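PDB 5A9C: polyhedrin from Antheraea mylitta cypovirus 4, which probably builds the crystalline matrix of the polyhedra, the viral occlusion bodies, in which cypovirus particles are embedded. Local coordinates for residues N183-S186 / D187-Y191. Sequence-based numbering, arbitrary orientation.
Sequences NTES and DVIDY
Residues 185-191 form the opening turns of helix 185-195, where Ile189 N bonds to Glu185 O at 2.8 Å and Asp190 N bonds to Ser186 O at 3.1 Å. Nearer the start, Thr184 O receives two weak bonds, from Asp187 N and Val188 N. Thr184 is the N-cap, and its hydroxyl lies between the side chains of Ser186 and Asp187. A chi1 of 67° tucks OG1 of Thr184 over the backbone, where it bonds to Ser186 OG at 2.7 Å, and either hydroxyl could donate. On another flank, Asp187 OD2 lies 3.3 Å from Thr184 OG1, at best a weak bond. A water ties the same carboxylate oxygen to the chain before the cap: it donates to Asp187 OD2 and accepts from Asn183 N at 2.9 Å. The helix follows strand 176-182, the strand at one edge, within this chain, of a six-stranded antiparallel sheet of the polyhedrin; Val188 packs on Phe182, Tyr51 and Phe43, while the Tyr191 ring meets Phe182 edge-to-face. One turn along, the extended Glu185 chain crosses Ile189, whose CD1 lies 3.9 Å from Glu185 CG. The Ile189 methylene CG1, beside its own backbone N, approaches Glu185 O to 3.2 Å. Beyond this aliphatic contact, Glu185 OE2 hydrogen-bonds to Tyr199 OH, linking the first turn to strand 199-200.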
loop_
_atom_site.group_PDB
_atom_site.type_symbol
_atom_site.label_atom_id
_atom_site.label_comp_id
_atom_site.label_asym_id
_atom_site.label_seq_id
_atom_site.Cartn_x
_atom_site.Cartn_y
_atom_site.Cartn_z
ATOM N N ASN A 183 1.961 -11.999 -25.338
ATOM C CA ASN A 183 1.244 -12.941 -26.193
ATOM C C ASN A 183 1.882 -14.328 -26.198
ATOM O O ASN A 183 1.186 -15.339 -26.235
ATOM C CB ASN A 183 1.147 -12.406 -27.625
ATOM C CG ASN A 183 0.366 -11.109 -27.713
ATOM O OD1 ASN A 183 -0.530 -10.855 -26.908
ATOM N ND2 ASN A 183 0.704 -10.279 -28.693
ATOM N N THR A 184 3.211 -14.367 -26.159
ATOM C CA THR A 184 3.949 -15.622 -26.272
ATOM C C THR A 184 5.150 -15.614 -25.339
ATOM O O THR A 184 5.546 -14.560 -24.850
ATOM C CB THR A 184 4.464 -15.838 -27.706
ATOM O OG1 THR A 184 5.457 -14.849 -28.011
ATOM C CG2 THR A 184 3.325 -15.734 -28.710
ATOM N N GLU A 185 5.743 -16.781 -25.099
ATOM C CA GLU A 185 6.932 -16.833 -24.250
ATOM C C GLU A 185 8.100 -16.071 -24.871
ATOM O O GLU A 185 8.909 -15.486 -24.159
ATOM C CB GLU A 185 7.364 -18.269 -23.936
ATOM C CG GLU A 185 8.300 -18.323 -22.727
ATOM C CD GLU A 185 8.992 -19.661 -22.530
ATOM O OE1 GLU A 185 8.958 -20.516 -23.440
ATOM O OE2 GLU A 185 9.580 -19.852 -21.444
ATOM N N SER A 186 8.196 -16.088 -26.197
ATOM C CA SER A 186 9.281 -15.385 -26.870
ATOM C C SER A 186 9.296 -13.913 -26.465
ATOM O O SER A 186 10.359 -13.325 -26.276
ATOM C CB SER A 186 9.180 -15.537 -28.393
ATOM O OG SER A 186 7.960 -15.010 -28.882
ATOM N N ASP A 187 8.113 -13.327 -26.316
ATOM C CA ASP A 187 7.997 -11.944 -25.868
ATOM C C ASP A 187 8.489 -11.784 -24.430
ATOM O O ASP A 187 9.168 -10.809 -24.099
ATOM C CB ASP A 187 6.550 -11.460 -25.981
ATOM C CG ASP A 187 6.078 -11.364 -27.420
ATOM O OD1 ASP A 187 6.911 -11.077 -28.303
ATOM O OD2 ASP A 187 4.871 -11.573 -27.665
ATOM N N VAL A 188 8.141 -12.742 -23.580
ATOM C CA VAL A 188 8.604 -12.727 -22.198
ATOM C C VAL A 188 10.123 -12.798 -22.170
ATOM O O VAL A 188 10.780 -12.032 -21.473
ATOM C CB VAL A 188 8.046 -13.916 -21.395
ATOM C CG1 VAL A 188 8.628 -13.920 -19.989
ATOM C CG2 VAL A 188 6.528 -13.860 -21.349
ATOM N N ILE A 189 10.673 -13.724 -22.948
ATOM C CA ILE A 189 12.112 -13.966 -22.960
ATOM C C ILE A 189 12.915 -12.733 -23.380
ATOM O O ILE A 189 13.894 -12.370 -22.725
ATOM C CB ILE A 189 12.462 -15.164 -23.861
ATOM C CG1 ILE A 189 11.843 -16.444 -23.289
ATOM C CG2 ILE A 189 13.970 -15.305 -24.002
ATOM C CD1 ILE A 189 11.874 -17.624 -24.237
ATOM N N ASP A 190 12.504 -12.084 -24.463
ATOM C CA ASP A 190 13.239 -10.915 -24.937
ATOM C C ASP A 190 13.052 -9.741 -23.982
ATOM O O ASP A 190 13.949 -8.919 -23.812
ATOM C CB ASP A 190 12.838 -10.535 -26.365
ATOM C CG ASP A 190 13.905 -9.713 -27.068
ATOM O OD1 ASP A 190 14.979 -10.271 -27.375
ATOM O OD2 ASP A 190 13.681 -8.507 -27.297
ATOM N N TYR A 191 11.887 -9.676 -23.352
ATOM C CA TYR A 191 11.636 -8.675 -22.323
ATOM C C TYR A 191 12.633 -8.840 -21.179
ATOM O O TYR A 191 13.238 -7.868 -20.726
ATOM C CB TYR A 191 10.204 -8.796 -21.798
ATOM C CG TYR A 191 9.869 -7.802 -20.713
ATOM C CD1 TYR A 191 9.345 -6.554 -21.026
ATOM C CD2 TYR A 191 10.074 -8.109 -19.374
ATOM C CE1 TYR A 191 9.037 -5.641 -20.038
ATOM C CE2 TYR A 191 9.771 -7.200 -18.379
ATOM C CZ TYR A 191 9.252 -5.969 -18.717
ATOM O OH TYR A 191 8.946 -5.060 -17.730
HETATM O O HOH W 1 3.195 -9.500 -26.213
#